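Local coordinates for protein aminodeoxyfutalosine deaminase (Deinococcus radiodurans, PDB 2IMR) that catalyses the zinc-dependent deamination of aminodeoxyfutalosine to futalosine, a step of menaquinone biosynthesis, and, to a lesser extent, of several adenosine derivatives, at residues A[155-158]-A[159-162]; A[102-106]-A[107-111]. All coordinates share one frame; numbering follows the deposited sequence.

Contact 1 of 2, residues A[155-158]-A[159-162]; sequences APEV and MDAL
V158 and L162 lie side by side and point the same way, one turn apart on helix 156-163. They meet through one branch each: CG1 of V158 sits 3.6 Å from CD1 of L162. V158 holds CG1 anti to its own backbone N (chi1 164°), which carries this methyl beside its carbonyl carbon and on toward the next turn. L162 comes to meet it, and its CG also rests 3.3 Å from O of V158. The same turn is closed in the backbone, where N of L162 donates to O of V158 at 2.8 Å in a nearly straight bond of 175°.

M159 leaves the helix on another side. Its chain bends at both chi2 and chi3 and leads its end away from the preceding turn; the side chain touches W198 of helix 184-199 and L172 and F174 of strand 170-176. D160 folds back over the start of the helix, with CG 3.4 Å from O of P156. Its OD1 is taken by R197, in a salt bridge, and by NE1 of W198.

A155 is the N-cap residue. Its O accepts from N of M159 at 3.2 Å, in the carbonyl plane, and also from N of V158 at 2.9 Å. V158 and A161 turn to helix 130-143, while L162 reaches D151 and L172. These residues make up nearly all of the helix in the beta-alpha-beta unit of strand 149-153, helix 156-163 and strand 170-176, part of the amidohydrolase TIM barrel.

Contact 2 of 2, residues A[102-106]-A[107-111]; sequences LDMSA and YEFQA
E108 reaches back from the first turn of helix 106-111 to the backbone N of S105. Its CB stays 4.1 Å from O of S105. The next atom, CG, stands between the backbone N and the carbonyl carbon (chi1 61°), and this turns the chain back toward the residues before the helix. There CG packs 3.2 Å from O of S105. Beyond it the chain is extended, and CD comes 3.8 Å from CE of M104. The two side chains cross at about a right angle. OE2 then accepts from N of S105 at 2.8 Å, through its anti lone pair and with a bent angle of 138°. A water that donates to both OE2 and O of D103 gives this oxygen a second partner. OE1 lies near the CE methyl of M104, and also close to OE1 of E175, a predicted substrate-binding residue.

S105 and E108 form a capping box at the helix N-terminus. S105 is the N-cap, and its OG accepts from N of Y107, though the place of OG is less sure. An alanine in place of this glutamate would remove the carboxylate, and is likely to leave N of S105 without its side-chain acceptor, take one of two acceptors from the water, and open a gap beside M104.

The M104 chain bends at chi3 and makes a Met-aromatic contact, with SD 4.8 Å from the centroid of the F109 ring in an oblique approach. At the ring edge, O of S105 lies in plane, 3.2 Å from CD2 of F109. One turn of the helix is closed where N of Q110 donates to O of A106.

Contact 2 comes first along the chain, in the loop after strand 100-101 and at the start of helix 106-111. Contact 1 follows on helix 156-163, after strand 149-153. The two strands are parallel neighbours in one sheet of the TIM barrel. The centres of the contacts lie 15 Å apart, yet D103 joins them. Its OD2 is 3.0 Å from N of A155, a probable hydrogen bond, and its OD1 packs against CG1 of V158. Segment 102-106 directly follows the zinc ligands H99 and H101, and the side chain of M104 is about 6 Å from the zinc. Contact 1 is farther from the metal, with the L162 side chain about 13 Å away. D103 thus joins the metal-side loop to the start of helix 156-163.

Contact 1 of 2, residues A[155-158]-A[159-162]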
loop_
_atom_site.group_PDB
_atom_site.type_symbol
_atom_site.label_atom_id
_atom_site.label_comp_id
_atom_site.label_asym_id
_atom_site.label_seq_id
_atom_site.Cartn_x
_atom_site.Cartn_y
_atom_site.Cartn_z
ATOM N N ALA A 155 -17.316 2.349 -3.608
ATOM C CA ALA A 155 -18.672 1.960 -3.988
ATOM C C ALA A 155 -18.968 0.484 -3.763
ATOM O O ALA A 155 -18.229 -0.379 -4.215
ATOM C CB ALA A 155 -18.928 2.321 -5.458
ATOM N N PRO A 156 -20.066 0.178 -3.054
ATOM C CA PRO A 156 -20.441 -1.213 -2.791
ATOM C C PRO A 156 -20.541 -2.048 -4.078
ATOM O O PRO A 156 -20.161 -3.219 -4.101
ATOM C CB PRO A 156 -21.786 -1.075 -2.085
ATOM C CG PRO A 156 -21.610 0.190 -1.301
ATOM C CD PRO A 156 -20.936 1.108 -2.308
ATOM N N GLU A 157 -21.050 -1.445 -5.146
ATOM C CA GLU A 157 -21.185 -2.159 -6.413
ATOM C C GLU A 157 -19.828 -2.526 -6.997
ATOM O O GLU A 157 -19.705 -3.503 -7.732
ATOM C CB GLU A 157 -22.001 -1.332 -7.412
ATOM C CG GLU A 157 -23.501 -1.457 -7.187
ATOM C CD GLU A 157 -24.330 -0.760 -8.250
ATOM O OE1 GLU A 157 -24.017 -0.910 -9.451
ATOM O OE2 GLU A 157 -25.303 -0.074 -7.879
ATOM N N VAL A 158 -18.808 -1.734 -6.678
ATOM C CA VAL A 158 -17.466 -2.026 -7.153
ATOM C C VAL A 158 -16.966 -3.243 -6.385
ATOM O O VAL A 158 -16.366 -4.145 -6.970
ATOM C CB VAL A 158 -16.520 -0.822 -6.940
ATOM C CG1 VAL A 158 -15.058 -1.254 -7.063
ATOM C CG2 VAL A 158 -16.838 0.246 -7.970
ATOM N N MET A 159 -17.232 -3.283 -5.079
ATOM C CA MET A 159 -16.810 -4.432 -4.282
ATOM C C MET A 159 -17.466 -5.690 -4.849
ATOM O O MET A 159 -16.816 -6.731 -4.980
ATOM C CB MET A 159 -17.208 -4.270 -2.811
ATOM C CG MET A 159 -16.749 -5.434 -1.927
ATOM S SD MET A 159 -14.944 -5.558 -1.751
ATOM C CE MET A 159 -14.663 -4.457 -0.325
ATOM N N ASP A 160 -18.752 -5.601 -5.179
ATOM C CA ASP A 160 -19.458 -6.751 -5.741
ATOM C C ASP A 160 -18.723 -7.269 -6.978
ATOM O O ASP A 160 -18.498 -8.471 -7.126
ATOM C CB ASP A 160 -20.894 -6.386 -6.146
ATOM C CG ASP A 160 -21.800 -6.110 -4.953
ATOM O OD1 ASP A 160 -21.570 -6.691 -3.872
ATOM O OD2 ASP A 160 -22.756 -5.324 -5.108
ATOM N N ALA A 161 -18.347 -6.350 -7.860
ATOM C CA ALA A 161 -17.656 -6.709 -9.095
ATOM C C ALA A 161 -16.244 -7.253 -8.889
ATOM O O ALA A 161 -15.887 -8.290 -9.449
ATOM C CB ALA A 161 -17.609 -5.504 -10.027
ATOM N N LEU A 162 -15.436 -6.555 -8.096
ATOM C CA LEU A 162 -14.058 -6.988 -7.872
ATOM C C LEU A 162 -13.954 -8.298 -7.106
ATOM O O LEU A 162 -13.079 -9.126 -7.373
ATOM C CB LEU A 162 -13.278 -5.894 -7.142
ATOM C CG LEU A 162 -13.204 -4.556 -7.889
ATOM C CD1 LEU A 162 -12.352 -3.572 -7.099
ATOM C CD2 LEU A 162 -12.609 -4.773 -9.276
#

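Contact 2 of 2, residues A[102-106]-A[107-111]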
loop_
_atom_site.group_PDB
_atom_site.type_symbol
_atom_site.label_atom_id
_atom_site.label_comp_id
_atom_site.label_asym_id
_atom_site.label_seq_id
_atom_site.Cartn_x
_atom_site.Cartn_y
_atom_site.Cartn_z
ATOM N N LEU A 102 -8.959 1.615 -6.987
ATOM C CA LEU A 102 -9.399 1.399 -8.365
ATOM C C LEU A 102 -10.680 2.188 -8.624
ATOM O O LEU A 102 -11.063 2.419 -9.775
ATOM C CB LEU A 102 -9.617 -0.094 -8.647
ATOM C CG LEU A 102 -8.352 -0.950 -8.510
ATOM C CD1 LEU A 102 -8.632 -2.350 -9.025
ATOM C CD2 LEU A 102 -7.206 -0.327 -9.311
ATOM N N ASP A 103 -11.346 2.590 -7.543
ATOM C CA ASP A 103 -12.546 3.417 -7.629
ATOM C C ASP A 103 -12.483 4.363 -6.435
ATOM O O ASP A 103 -11.998 3.990 -5.364
ATOM C CB ASP A 103 -13.841 2.570 -7.605
ATOM C CG ASP A 103 -14.334 2.246 -6.196
ATOM O OD1 ASP A 103 -13.699 1.424 -5.499
ATOM O OD2 ASP A 103 -15.377 2.810 -5.790
ATOM N N MET A 104 -12.931 5.599 -6.629
ATOM C CA MET A 104 -12.920 6.589 -5.555
ATOM C C MET A 104 -14.197 7.412 -5.583
ATOM O O MET A 104 -15.071 7.201 -6.428
ATOM C CB MET A 104 -11.709 7.525 -5.683
ATOM C CG MET A 104 -10.354 6.828 -5.587
ATOM S SD MET A 104 -8.943 7.971 -5.694
ATOM C CE MET A 104 -8.956 8.688 -4.044
ATOM N N SER A 105 -14.297 8.358 -4.657
ATOM C CA SER A 105 -15.469 9.210 -4.568
ATOM C C SER A 105 -15.084 10.677 -4.509
ATOM O O SER A 105 -14.014 11.030 -4.014
ATOM C CB SER A 105 -16.276 8.852 -3.321
ATOM O OG SER A 105 -17.350 9.755 -3.135
ATOM N N ALA A 106 -15.960 11.535 -5.023
ATOM C CA ALA A 106 -15.704 12.963 -4.979
ATOM C C ALA A 106 -15.659 13.331 -3.499
ATOM O O ALA A 106 -14.985 14.278 -3.098
ATOM C CB ALA A 106 -16.824 13.723 -5.678
ATOM N N TYR A 107 -16.378 12.558 -2.690
ATOM C CA TYR A 107 -16.433 12.793 -1.253
ATOM C C TYR A 107 -15.064 12.715 -0.582
ATOM O O TYR A 107 -14.720 13.575 0.225
ATOM C CB TYR A 107 -17.383 11.795 -0.580
ATOM C CG TYR A 107 -18.829 11.902 -1.026
ATOM C CD1 TYR A 107 -19.525 13.111 -0.933
ATOM C CD2 TYR A 107 -19.503 10.793 -1.539
ATOM C CE1 TYR A 107 -20.859 13.210 -1.345
ATOM C CE2 TYR A 107 -20.835 10.882 -1.954
ATOM C CZ TYR A 107 -21.506 12.092 -1.855
ATOM O OH TYR A 107 -22.818 12.180 -2.274
ATOM N N GLU A 108 -14.270 11.698 -0.904
ATOM C CA GLU A 108 -12.972 11.601 -0.258
ATOM C C GLU A 108 -11.990 12.662 -0.759
ATOM O O GLU A 108 -11.033 12.993 -0.065
ATOM C CB GLU A 108 -12.401 10.172 -0.372
ATOM C CG GLU A 108 -12.158 9.640 -1.760
ATOM C CD GLU A 108 -11.952 8.127 -1.766
ATOM O OE1 GLU A 108 -11.109 7.619 -0.985
ATOM O OE2 GLU A 108 -12.633 7.444 -2.554
ATOM N N PHE A 109 -12.235 13.205 -1.952
ATOM C CA PHE A 109 -11.391 14.268 -2.497
ATOM C C PHE A 109 -11.764 15.567 -1.780
ATOM O O PHE A 109 -10.898 16.334 -1.363
ATOM C CB PHE A 109 -11.634 14.447 -3.999
ATOM C CG PHE A 109 -10.811 13.536 -4.863
ATOM C CD1 PHE A 109 -9.525 13.900 -5.255
ATOM C CD2 PHE A 109 -11.313 12.306 -5.273
ATOM C CE1 PHE A 109 -8.748 13.048 -6.044
ATOM C CE2 PHE A 109 -10.547 11.448 -6.060
ATOM C CZ PHE A 109 -9.260 11.821 -6.445
ATOM N N GLN A 110 -13.066 15.795 -1.637
ATOM C CA GLN A 110 -13.570 16.994 -0.980
ATOM C C GLN A 110 -13.158 17.064 0.486
ATOM O O GLN A 110 -12.935 18.148 1.022
ATOM C CB GLN A 110 -15.100 17.053 -1.087
ATOM C CG GLN A 110 -15.614 17.310 -2.501
ATOM C CD GLN A 110 -17.120 17.504 -2.554
ATOM O OE1 GLN A 110 -17.892 16.560 -2.349
ATOM N NE2 GLN A 110 -17.548 18.735 -2.824
ATOM N N ALA A 111 -13.052 15.907 1.129
ATOM C CA ALA A 111 -12.682 15.849 2.540
ATOM C C ALA A 111 -11.218 16.195 2.808
ATOM O O ALA A 111 -10.868 16.592 3.917
ATOM C CB ALA A 111 -12.986 14.465 3.087
HETATM O O HOH W 1 -11.516 4.671 -2.521
#